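Putative uncharacterized protein (Mycobacterium avium, PDB 2Z6V) is of unconfirmed function but belongs to the sulfotransferase family and probably transfers a sulfuryl group from the donor PAPS to an acceptor. Local coordinates at residues W216-A221 / M312-D317; S225-Q230 / I256-K261; L288-V293 / L299-M304; D32-A37 / D49-G54. One frame throughout, in Å; residues are numbered along the deposited sequence.

Contact 1 of 4, residues W216-A221 / M312-D317; sequences WLFDEA and MRYHVD. With PLM (palmitic acid), chain C.
Phe218 sets its CD2 3.3 Å above one face of the Tyr314 ring, displaced toward the rim on the CG side. Seen from Phe218, the relation is different: Tyr314 CD1 lies near the plane of the phenylalanine ring at its edge, and so does His315 CE1, 4.0 Å from Phe218 CZ. With planes 55° apart and centroids 4.9 Å apart, the two rings meet obliquely. At the phenol's own edge, near the ring plane, stands the Asp219 carboxylate. Tyr314 OH donates to Asp219 OD1 at 2.5 Å, with the carboxylate turned 39° from the ring plane. The contact joins the end of helix 212-219 to helix 301-326, which leads into strand 331-335 at one border of the five-stranded parallel sheet of this sulfotransferase fold. Trp310, one turn earlier on the long helix, meets both rings, its plane close to that of Phe218. A chi1 of -76° sets Phe218 CG anti to its carbonyl carbon, and the ring thereby reaches across to the Tyr314 CB–CG bond: CE2 of Phe218 lies 3.7 Å from CB of Tyr314. His315 ND1 is hydrogen-bonded to the backbone oxygen of Gln311, whose side-chain NE2 binds the palmitic acid.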
# COMPACT_ATOMS: atom_id res chain seq x y z
N TRP A 216 -16.44 0.93 -7.18
CA TRP A 216 -17.22 0.68 -5.98
C TRP A 216 -16.45 1.22 -4.79
O TRP A 216 -17.00 1.91 -3.93
CB TRP A 216 -17.43 -0.82 -5.78
CG TRP A 216 -17.96 -1.16 -4.41
CD1 TRP A 216 -19.24 -0.96 -3.95
CD2 TRP A 216 -17.23 -1.72 -3.31
NE1 TRP A 216 -19.35 -1.37 -2.64
CE2 TRP A 216 -18.13 -1.84 -2.22
CE3 TRP A 216 -15.90 -2.14 -3.14
CZ2 TRP A 216 -17.74 -2.36 -0.98
CZ3 TRP A 216 -15.51 -2.66 -1.90
CH2 TRP A 216 -16.44 -2.77 -0.83
N LEU A 217 -15.16 0.90 -4.78
CA LEU A 217 -14.27 1.30 -3.71
C LEU A 217 -14.22 2.81 -3.52
O LEU A 217 -14.38 3.30 -2.41
CB LEU A 217 -12.86 0.77 -3.98
CG LEU A 217 -11.86 0.95 -2.84
CD1 LEU A 217 -12.28 0.12 -1.63
CD2 LEU A 217 -10.48 0.54 -3.32
N PHE A 218 -14.00 3.53 -4.61
CA PHE A 218 -13.89 4.98 -4.56
C PHE A 218 -15.20 5.74 -4.38
O PHE A 218 -15.24 6.75 -3.67
CB PHE A 218 -13.20 5.48 -5.84
CG PHE A 218 -11.72 5.26 -5.87
CD1 PHE A 218 -11.13 4.26 -5.12
CD2 PHE A 218 -10.91 6.05 -6.69
CE1 PHE A 218 -9.74 4.04 -5.17
CE2 PHE A 218 -9.53 5.84 -6.75
CZ PHE A 218 -8.94 4.83 -5.99
N ASP A 219 -16.27 5.26 -5.01
CA ASP A 219 -17.56 5.96 -4.94
C ASP A 219 -18.64 5.42 -4.02
O ASP A 219 -19.60 6.13 -3.74
CB ASP A 219 -18.16 6.09 -6.35
CG ASP A 219 -17.23 6.81 -7.31
OD1 ASP A 219 -16.49 7.72 -6.87
OD2 ASP A 219 -17.25 6.48 -8.52
N GLU A 220 -18.50 4.19 -3.54
CA GLU A 220 -19.53 3.61 -2.68
C GLU A 220 -19.07 3.06 -1.34
O GLU A 220 -19.68 3.31 -0.31
CB GLU A 220 -20.26 2.49 -3.42
CG GLU A 220 -21.15 2.95 -4.55
CD GLU A 220 -21.78 1.78 -5.28
OE1 GLU A 220 -21.09 1.12 -6.08
OE2 GLU A 220 -22.98 1.51 -5.03
N ALA A 221 -17.99 2.28 -1.37
CA ALA A 221 -17.48 1.67 -0.15
C ALA A 221 -17.32 2.64 1.02
O ALA A 221 -16.78 3.74 0.88
CB ALA A 221 -16.14 0.99 -0.44
N MET A 312 -6.05 8.47 -10.93
CA MET A 312 -5.17 9.55 -10.52
C MET A 312 -5.96 10.78 -10.09
O MET A 312 -5.58 11.46 -9.14
CB MET A 312 -4.20 9.92 -11.64
CG MET A 312 -3.10 8.88 -11.84
SD MET A 312 -2.19 8.59 -10.31
CE MET A 312 -0.51 9.02 -10.78
N ARG A 313 -7.06 11.07 -10.78
CA ARG A 313 -7.87 12.23 -10.43
C ARG A 313 -8.27 12.18 -8.95
O ARG A 313 -8.18 13.19 -8.25
CB ARG A 313 -9.12 12.30 -11.31
CG ARG A 313 -10.03 13.47 -10.99
CD ARG A 313 -10.98 13.80 -12.13
NE ARG A 313 -11.78 12.65 -12.57
CZ ARG A 313 -12.66 12.01 -11.80
NH1 ARG A 313 -12.86 12.39 -10.54
NH2 ARG A 313 -13.35 10.99 -12.29
N TYR A 314 -8.70 11.02 -8.48
CA TYR A 314 -9.08 10.87 -7.08
C TYR A 314 -7.87 11.03 -6.17
O TYR A 314 -7.99 11.56 -5.06
CB TYR A 314 -9.69 9.50 -6.82
CG TYR A 314 -11.11 9.34 -7.32
CD1 TYR A 314 -11.39 9.23 -8.67
CD2 TYR A 314 -12.16 9.24 -6.42
CE1 TYR A 314 -12.69 9.01 -9.12
CE2 TYR A 314 -13.46 9.03 -6.84
CZ TYR A 314 -13.72 8.91 -8.19
OH TYR A 314 -15.01 8.66 -8.60
N HIS A 315 -6.71 10.59 -6.63
CA HIS A 315 -5.51 10.69 -5.82
C HIS A 315 -5.04 12.12 -5.57
O HIS A 315 -4.32 12.36 -4.61
CB HIS A 315 -4.36 9.88 -6.43
CG HIS A 315 -4.45 8.41 -6.17
ND1 HIS A 315 -5.35 7.60 -6.82
CD2 HIS A 315 -3.78 7.61 -5.31
CE1 HIS A 315 -5.22 6.36 -6.38
NE2 HIS A 315 -4.27 6.34 -5.47
N VAL A 316 -5.44 13.06 -6.42
CA VAL A 316 -5.04 14.45 -6.22
C VAL A 316 -6.16 15.32 -5.66
O VAL A 316 -5.94 16.13 -4.77
CB VAL A 316 -4.49 15.12 -7.52
CG1 VAL A 316 -3.22 14.42 -7.96
CG2 VAL A 316 -5.54 15.11 -8.61
N ASP A 317 -7.38 15.13 -6.16
CA ASP A 317 -8.50 15.94 -5.69
C ASP A 317 -8.98 15.59 -4.28
O ASP A 317 -9.30 16.50 -3.50
CB ASP A 317 -9.69 15.87 -6.66
CG ASP A 317 -9.34 16.39 -8.05
OD1 ASP A 317 -8.44 17.26 -8.17
OD2 ASP A 317 -9.97 15.93 -9.03
C1 PLM C . -5.18 -1.12 -8.97
O1 PLM C . -6.11 -0.76 -9.73
O2 PLM C . -5.17 -2.14 -8.26
C2 PLM C . -3.95 -0.21 -8.90
C3 PLM C . -4.35 1.25 -8.68
C4 PLM C . -3.13 2.16 -8.47
C5 PLM C . -2.32 1.75 -7.24
C6 PLM C . -1.39 0.57 -7.53
C7 PLM C . -0.85 -0.01 -6.23
C8 PLM C . -1.93 -0.80 -5.49
C9 PLM C . -1.84 -0.55 -3.99
CA PLM C . -0.42 -0.79 -3.47
CB PLM C . -0.19 -0.08 -2.13
CC PLM C . -0.50 1.41 -2.26
CD PLM C . -2.01 1.66 -2.20
CE PLM C . -2.40 3.00 -2.83
CF PLM C . -2.11 2.98 -4.33
CG PLM C . -2.62 4.24 -5.03

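Contact 2 of 4, residues S225-Q230 / I256-K261; sequences STYEYQ and IEALLK
Tyr227 of helix 224-238 lies against the backbone of helix 256-262, the helix within the beta-alpha-beta crossover that carries the chain from strand 244-248 past strand 109-113 to strand 267-272. This connection belongs to the parallel-sheet, P-loop-type architecture of the sulfotransferase fold, with strand order 2-3-1-4-5. The packing is face-on: Leu259 CA sits 3.5 Å above one face of the phenol, toward its rim, with Ala258 C over the same face. Such close helix approach, with CA atoms of Tyr227 and Leu259 6.1 Å apart, puts main chain rather than a long side chain on the ring. The polar contact comes from outside the pair: Tyr227 OH is hydrogen-bonded to His252 ND1, so the buried hydroxyl has a partner. A separate aromatic contact is made by His195, which meets the Tyr227 ring edge-to-face. Among apolar side-chain contacts, the two flanks of the ring have different partners. On the CD1 side it meets Ala258, whose CB is 3.8 Å from Tyr227 CD1. Leu259 serves the other flank: its CG is 3.8 Å from Tyr227 CE2, and its CB approaches Tyr227 CE2 to 3.5 Å.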
# COMPACT_ATOMS: atom_id res chain seq x y z
N SER A 225 -14.85 0.96 8.32
CA SER A 225 -14.53 -0.36 8.85
C SER A 225 -13.05 -0.68 8.63
O SER A 225 -12.39 -1.26 9.50
CB SER A 225 -15.39 -1.43 8.16
OG SER A 225 -15.18 -1.45 6.75
N THR A 226 -12.54 -0.28 7.47
CA THR A 226 -11.16 -0.53 7.11
C THR A 226 -10.15 0.22 7.97
O THR A 226 -9.22 -0.39 8.51
CB THR A 226 -10.92 -0.16 5.64
OG1 THR A 226 -11.94 -0.76 4.83
CG2 THR A 226 -9.54 -0.64 5.20
N TYR A 227 -10.31 1.53 8.08
CA TYR A 227 -9.38 2.29 8.90
C TYR A 227 -9.49 1.90 10.36
O TYR A 227 -8.49 1.90 11.07
CB TYR A 227 -9.58 3.80 8.70
CG TYR A 227 -8.89 4.29 7.45
CD1 TYR A 227 -9.52 4.22 6.21
CD2 TYR A 227 -7.57 4.73 7.49
CE1 TYR A 227 -8.84 4.56 5.03
CE2 TYR A 227 -6.88 5.07 6.33
CZ TYR A 227 -7.52 4.98 5.10
OH TYR A 227 -6.84 5.28 3.94
N GLU A 228 -10.70 1.55 10.80
CA GLU A 228 -10.88 1.14 12.18
C GLU A 228 -10.16 -0.17 12.39
O GLU A 228 -9.62 -0.44 13.47
CB GLU A 228 -12.36 0.99 12.50
CG GLU A 228 -13.03 2.29 12.91
CD GLU A 228 -14.53 2.25 12.69
OE1 GLU A 228 -15.13 1.19 12.98
OE2 GLU A 228 -15.09 3.28 12.22
N TYR A 229 -10.13 -1.00 11.35
CA TYR A 229 -9.44 -2.27 11.41
C TYR A 229 -7.93 -2.00 11.47
O TYR A 229 -7.19 -2.61 12.25
CB TYR A 229 -9.77 -3.12 10.18
CG TYR A 229 -9.02 -4.44 10.15
CD1 TYR A 229 -9.15 -5.36 11.19
CD2 TYR A 229 -8.16 -4.76 9.09
CE1 TYR A 229 -8.43 -6.56 11.19
CE2 TYR A 229 -7.44 -5.95 9.08
CZ TYR A 229 -7.58 -6.84 10.14
OH TYR A 229 -6.86 -8.02 10.15
N GLN A 230 -7.46 -1.05 10.66
CA GLN A 230 -6.03 -0.76 10.67
C GLN A 230 -5.56 -0.38 12.06
O GLN A 230 -4.52 -0.87 12.52
CB GLN A 230 -5.68 0.36 9.70
CG GLN A 230 -4.18 0.50 9.53
CD GLN A 230 -3.80 1.67 8.67
OE1 GLN A 230 -4.59 2.15 7.86
NE2 GLN A 230 -2.56 2.13 8.82
N ILE A 256 -8.64 9.85 2.32
CA ILE A 256 -8.20 10.75 3.38
C ILE A 256 -9.27 11.15 4.41
O ILE A 256 -8.95 11.40 5.57
CB ILE A 256 -7.54 12.02 2.81
CG1 ILE A 256 -6.84 12.79 3.94
CG2 ILE A 256 -8.56 12.87 2.08
CD1 ILE A 256 -5.79 13.76 3.47
N GLU A 257 -10.53 11.18 3.99
CA GLU A 257 -11.60 11.53 4.91
C GLU A 257 -11.82 10.47 6.00
O GLU A 257 -12.02 10.80 7.16
CB GLU A 257 -12.91 11.77 4.15
CG GLU A 257 -12.94 13.06 3.32
CD GLU A 257 -12.35 14.27 4.05
OE1 GLU A 257 -12.40 14.29 5.30
OE2 GLU A 257 -11.85 15.20 3.38
N ALA A 258 -11.78 9.19 5.62
CA ALA A 258 -11.98 8.13 6.60
C ALA A 258 -10.75 8.02 7.51
O ALA A 258 -10.86 7.73 8.70
CB ALA A 258 -12.24 6.80 5.90
N LEU A 259 -9.57 8.25 6.93
CA LEU A 259 -8.32 8.20 7.67
C LEU A 259 -8.41 9.22 8.82
O LEU A 259 -8.23 8.87 9.99
CB LEU A 259 -7.16 8.54 6.73
CG LEU A 259 -5.71 8.53 7.23
CD1 LEU A 259 -4.76 8.62 6.05
CD2 LEU A 259 -5.46 9.67 8.18
N LEU A 260 -8.70 10.48 8.48
CA LEU A 260 -8.80 11.55 9.48
C LEU A 260 -9.78 11.22 10.59
O LEU A 260 -9.57 11.58 11.76
CB LEU A 260 -9.19 12.86 8.81
CG LEU A 260 -8.01 13.46 8.04
CD1 LEU A 260 -8.46 14.68 7.25
CD2 LEU A 260 -6.91 13.82 9.03
N LYS A 261 -10.86 10.54 10.22
CA LYS A 261 -11.88 10.13 11.17
C LYS A 261 -11.26 9.23 12.25
O LYS A 261 -11.48 9.44 13.43
CB LYS A 261 -12.98 9.37 10.44
CG LYS A 261 -14.35 9.50 11.06
CD LYS A 261 -15.04 10.76 10.57
CE LYS A 261 -15.33 10.67 9.08
NZ LYS A 261 -16.08 11.87 8.60

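Contact 3 of 4, residues L288-V293 / L299-M304; sequences LPQSLV and LDQTEM
Gln290 stretches from helix 287-293 toward the start of helix 301-326, where it meets Leu299, Gln301 and Met304. Its chain is extended beyond CG (chi2 165°), which carries the amide well beyond its own helix. Leu299 runs obliquely to this chain and uses a single methyl: CD1 lies 3.8 Å from Gln290 CB and 3.7 Å from Gln290 CG, covering the aliphatic part. Gln301, bent at its second torsion, comes from the opposite direction, and the two amide planes are nearly coplanar, 24° apart. As modelled, Gln290 OE1 and Gln301 OE1 are 3.0 Å apart, but the orientation of each amide is doubtful. Met304 also approaches from the far side, with a chain bent at two torsions that brings CG and SD beside the Gln290 amide. The receiving helix opens with an N-cap: Thr302 N donates to Asp300 OD1 at 3.1 Å, reaching the oxygen from above the carboxylate plane. In the fold, the contact spans the short loop between consecutive helices 287-293 and 301-326. Leu292 and Val293 of the first rest on Arg75 of helix 70-96, while helix 301-326 runs on toward strand 331-335, the last strand of the sheet.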
# COMPACT_ATOMS: atom_id res chain seq x y z
N LEU A 288 2.36 -6.38 -14.62
CA LEU A 288 2.75 -7.57 -13.88
C LEU A 288 1.55 -8.39 -13.37
O LEU A 288 1.43 -9.57 -13.70
CB LEU A 288 3.70 -7.19 -12.73
CG LEU A 288 4.19 -8.33 -11.84
CD1 LEU A 288 4.57 -9.56 -12.66
CD2 LEU A 288 5.39 -7.84 -11.03
N PRO A 289 0.65 -7.79 -12.56
CA PRO A 289 -0.47 -8.62 -12.11
C PRO A 289 -1.40 -9.07 -13.24
O PRO A 289 -2.04 -10.12 -13.14
CB PRO A 289 -1.16 -7.75 -11.05
CG PRO A 289 -0.80 -6.37 -11.43
CD PRO A 289 0.65 -6.49 -11.86
N GLN A 290 -1.47 -8.28 -14.30
CA GLN A 290 -2.30 -8.65 -15.45
C GLN A 290 -1.74 -9.92 -16.06
O GLN A 290 -2.48 -10.84 -16.40
CB GLN A 290 -2.28 -7.55 -16.52
CG GLN A 290 -3.14 -6.33 -16.22
CD GLN A 290 -2.79 -5.15 -17.13
OE1 GLN A 290 -2.29 -5.34 -18.24
NE2 GLN A 290 -3.06 -3.94 -16.66
N SER A 291 -0.41 -9.97 -16.18
CA SER A 291 0.25 -11.12 -16.77
C SER A 291 0.27 -12.35 -15.87
O SER A 291 0.47 -13.47 -16.35
CB SER A 291 1.69 -10.77 -17.16
OG SER A 291 2.51 -10.57 -16.03
N LEU A 292 0.06 -12.15 -14.57
CA LEU A 292 0.07 -13.27 -13.64
C LEU A 292 -1.23 -14.04 -13.57
O LEU A 292 -1.23 -15.23 -13.26
CB LEU A 292 0.43 -12.81 -12.23
CG LEU A 292 1.86 -12.32 -11.96
CD1 LEU A 292 1.99 -11.95 -10.49
CD2 LEU A 292 2.88 -13.40 -12.33
N VAL A 293 -2.35 -13.39 -13.86
CA VAL A 293 -3.64 -14.07 -13.75
C VAL A 293 -4.63 -13.85 -14.90
O VAL A 293 -5.72 -14.41 -14.87
CB VAL A 293 -4.35 -13.68 -12.43
CG1 VAL A 293 -3.40 -13.84 -11.26
CG2 VAL A 293 -4.87 -12.25 -12.51
N LEU A 299 -6.95 -7.95 -23.19
CA LEU A 299 -6.84 -6.63 -22.59
C LEU A 299 -6.50 -5.54 -23.60
O LEU A 299 -5.78 -5.79 -24.57
CB LEU A 299 -5.76 -6.62 -21.50
CG LEU A 299 -5.99 -7.49 -20.27
CD1 LEU A 299 -4.78 -7.35 -19.36
CD2 LEU A 299 -7.25 -7.06 -19.54
N ASP A 300 -7.01 -4.34 -23.37
CA ASP A 300 -6.75 -3.20 -24.23
C ASP A 300 -5.97 -2.18 -23.40
O ASP A 300 -6.53 -1.53 -22.51
CB ASP A 300 -8.08 -2.61 -24.73
CG ASP A 300 -7.89 -1.31 -25.52
OD1 ASP A 300 -6.76 -1.06 -26.01
OD2 ASP A 300 -8.87 -0.55 -25.64
N GLN A 301 -4.68 -2.04 -23.70
CA GLN A 301 -3.80 -1.11 -22.98
C GLN A 301 -4.16 0.35 -23.17
O GLN A 301 -3.80 1.20 -22.35
CB GLN A 301 -2.34 -1.34 -23.38
CG GLN A 301 -1.78 -2.68 -22.92
CD GLN A 301 -1.78 -2.84 -21.41
OE1 GLN A 301 -1.72 -3.95 -20.89
NE2 GLN A 301 -1.85 -1.72 -20.69
N THR A 302 -4.88 0.65 -24.24
CA THR A 302 -5.29 2.02 -24.50
C THR A 302 -6.41 2.36 -23.52
O THR A 302 -6.55 3.50 -23.10
CB THR A 302 -5.80 2.19 -25.94
OG1 THR A 302 -4.77 1.82 -26.86
CG2 THR A 302 -6.21 3.63 -26.18
N GLU A 303 -7.19 1.35 -23.16
CA GLU A 303 -8.28 1.57 -22.22
C GLU A 303 -7.76 1.61 -20.78
O GLU A 303 -8.44 2.09 -19.88
CB GLU A 303 -9.35 0.48 -22.36
CG GLU A 303 -10.53 0.70 -21.42
CD GLU A 303 -11.75 -0.12 -21.82
OE1 GLU A 303 -12.26 0.08 -22.94
OE2 GLU A 303 -12.18 -0.96 -21.00
N MET A 304 -6.55 1.10 -20.58
CA MET A 304 -5.95 1.11 -19.26
C MET A 304 -5.55 2.54 -18.91
O MET A 304 -5.51 2.93 -17.75
CB MET A 304 -4.73 0.19 -19.24
CG MET A 304 -4.75 -0.86 -18.15
SD MET A 304 -5.95 -2.16 -18.44
CE MET A 304 -7.45 -1.42 -17.85

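Contact 4 of 4, residues D32-A37 / D49-G54; sequences DVFKLA and DSWREG
Phe34 and Trp51 are the pair through which two successive N-terminal helices, 30-41 and 50-64, joined by a loop, touch here. From the first helix, Phe34 points its ring across with CG anti to the backbone N (chi1 -177°). Its CB already has a partner, Trp51 CH2 at 3.9 Å. One bond further, Phe34 CG stays near the same indole carbon at 4.1 Å. The closest approach comes at the next atom, where Phe34 CD1 lies 3.6 Å from Trp51 CZ2 and almost as near to CH2. Beyond it, Phe34 CE1 is already drawing off, 4.1 Å from Trp51 CZ2. Thus one flank of the phenyl ring rests on the CZ2–CH2 bond of the indole. The planes are only 23° apart, yet the phenyl and six-membered indole centroids are separated by 5.3 Å, so the rings are offset with little overlap, and this is not a full stack. Trp51 is sent toward Phe34 by a chi1 of 57°, which places CG between its backbone N and carbonyl carbon. Outside the pair, Val33 packs on Leu55 and Val59 of the second helix, and Arg52 makes a salt bridge to Asp31, so charge and apolar packing both tie the two helices together. Trp51 NE1 has a weak hydrogen bond to the backbone oxygen of Ser48. The indole also lies against its own segment: Arg52 CB is 3.9 Å above one face, with Asp49 O over that same face.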
# COMPACT_ATOMS: atom_id res chain seq x y z
N ASP A 32 -17.98 -19.14 0.96
CA ASP A 32 -17.18 -20.34 0.72
C ASP A 32 -15.73 -20.01 1.03
O ASP A 32 -15.01 -20.82 1.62
CB ASP A 32 -17.29 -20.79 -0.74
CG ASP A 32 -18.67 -21.31 -1.10
OD1 ASP A 32 -19.26 -22.07 -0.29
OD2 ASP A 32 -19.16 -20.97 -2.19
N VAL A 33 -15.31 -18.82 0.62
CA VAL A 33 -13.96 -18.35 0.87
C VAL A 33 -13.78 -18.29 2.38
O VAL A 33 -12.75 -18.69 2.93
CB VAL A 33 -13.75 -16.94 0.25
CG1 VAL A 33 -12.40 -16.37 0.68
CG2 VAL A 33 -13.82 -17.03 -1.26
N PHE A 34 -14.81 -17.80 3.07
CA PHE A 34 -14.76 -17.70 4.51
C PHE A 34 -14.56 -19.08 5.13
O PHE A 34 -13.71 -19.25 6.02
CB PHE A 34 -16.04 -17.08 5.06
CG PHE A 34 -16.02 -16.89 6.55
CD1 PHE A 34 -15.62 -15.69 7.11
CD2 PHE A 34 -16.39 -17.93 7.41
CE1 PHE A 34 -15.59 -15.51 8.50
CE2 PHE A 34 -16.36 -17.77 8.80
CZ PHE A 34 -15.96 -16.56 9.34
N LYS A 35 -15.33 -20.07 4.67
CA LYS A 35 -15.21 -21.42 5.22
C LYS A 35 -13.80 -21.97 5.09
O LYS A 35 -13.28 -22.58 6.02
CB LYS A 35 -16.19 -22.37 4.53
CG LYS A 35 -17.65 -22.07 4.79
CD LYS A 35 -18.53 -23.18 4.22
CE LYS A 35 -20.01 -22.79 4.23
NZ LYS A 35 -20.28 -21.65 3.30
N LEU A 36 -13.19 -21.75 3.93
CA LEU A 36 -11.85 -22.23 3.67
C LEU A 36 -10.86 -21.56 4.62
O LEU A 36 -9.99 -22.23 5.20
CB LEU A 36 -11.47 -21.96 2.21
CG LEU A 36 -10.12 -22.49 1.71
CD1 LEU A 36 -10.02 -23.99 1.98
CD2 LEU A 36 -9.98 -22.18 0.21
N ALA A 37 -10.99 -20.25 4.79
CA ALA A 37 -10.12 -19.50 5.69
C ALA A 37 -10.29 -19.99 7.13
O ALA A 37 -9.33 -20.05 7.89
CB ALA A 37 -10.44 -18.00 5.60
N ASP A 49 -19.17 -7.80 9.53
CA ASP A 49 -19.62 -8.23 8.21
C ASP A 49 -18.98 -7.42 7.08
O ASP A 49 -19.13 -7.75 5.90
CB ASP A 49 -21.14 -8.06 8.15
CG ASP A 49 -21.80 -8.99 7.16
OD1 ASP A 49 -22.94 -8.69 6.74
OD2 ASP A 49 -21.18 -10.03 6.81
N SER A 50 -18.28 -6.34 7.45
CA SER A 50 -17.65 -5.42 6.49
C SER A 50 -16.82 -6.02 5.37
O SER A 50 -16.72 -5.44 4.29
CB SER A 50 -16.81 -4.39 7.25
OG SER A 50 -15.75 -5.00 7.95
N TRP A 51 -16.22 -7.18 5.63
CA TRP A 51 -15.37 -7.85 4.65
C TRP A 51 -16.12 -8.44 3.47
O TRP A 51 -15.59 -8.50 2.36
CB TRP A 51 -14.60 -8.98 5.33
CG TRP A 51 -15.51 -9.98 6.00
CD1 TRP A 51 -15.97 -9.93 7.27
CD2 TRP A 51 -16.09 -11.15 5.40
NE1 TRP A 51 -16.81 -11.00 7.51
CE2 TRP A 51 -16.90 -11.76 6.38
CE3 TRP A 51 -16.00 -11.74 4.13
CZ2 TRP A 51 -17.63 -12.93 6.13
CZ3 TRP A 51 -16.73 -12.91 3.88
CH2 TRP A 51 -17.53 -13.49 4.88
N ARG A 52 -17.35 -8.86 3.71
CA ARG A 52 -18.15 -9.52 2.70
C ARG A 52 -18.48 -8.77 1.43
O ARG A 52 -18.34 -9.31 0.34
CB ARG A 52 -19.44 -10.04 3.33
CG ARG A 52 -20.18 -11.00 2.44
CD ARG A 52 -21.35 -11.66 3.13
NE ARG A 52 -21.70 -12.91 2.46
CZ ARG A 52 -22.06 -13.00 1.17
NH1 ARG A 52 -22.13 -11.91 0.41
NH2 ARG A 52 -22.34 -14.19 0.64
N GLU A 53 -18.92 -7.52 1.54
CA GLU A 53 -19.29 -6.80 0.33
C GLU A 53 -18.21 -6.77 -0.75
O GLU A 53 -18.49 -7.10 -1.91
CB GLU A 53 -19.75 -5.38 0.67
CG GLU A 53 -20.20 -4.60 -0.55
CD GLU A 53 -20.96 -3.33 -0.22
OE1 GLU A 53 -20.69 -2.72 0.84
OE2 GLU A 53 -21.81 -2.93 -1.05
N GLY A 54 -16.99 -6.39 -0.38
CA GLY A 54 -15.90 -6.33 -1.34
C GLY A 54 -15.47 -7.69 -1.87
O GLY A 54 -15.24 -7.85 -3.08

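How the contacts relate
Contact 2 is the buried member, a ring laid on helix backbone, while contacts 1, 3 and 4 are partly buried; contacts 3 and 4 lie farthest out, about 20 and 21 Å from the chain centre. Contacts 1 and 3 both use helix 301-326, the one well along it and the other at its first turn. Across the two segments, contact 1 alone has a clear hydrogen bond; contact 3 pairs amides with aliphatic groups, and contact 4 is apolar and mainly aromatic. Contact 4 abuts two others: Trp216 CH2 packs 3.6 Å from Gly54 CA, and Ser225 OG lies 3.4 Å from Ser50 CB. Helix 50-64 therefore adjoins both helices 212-219 and 224-238.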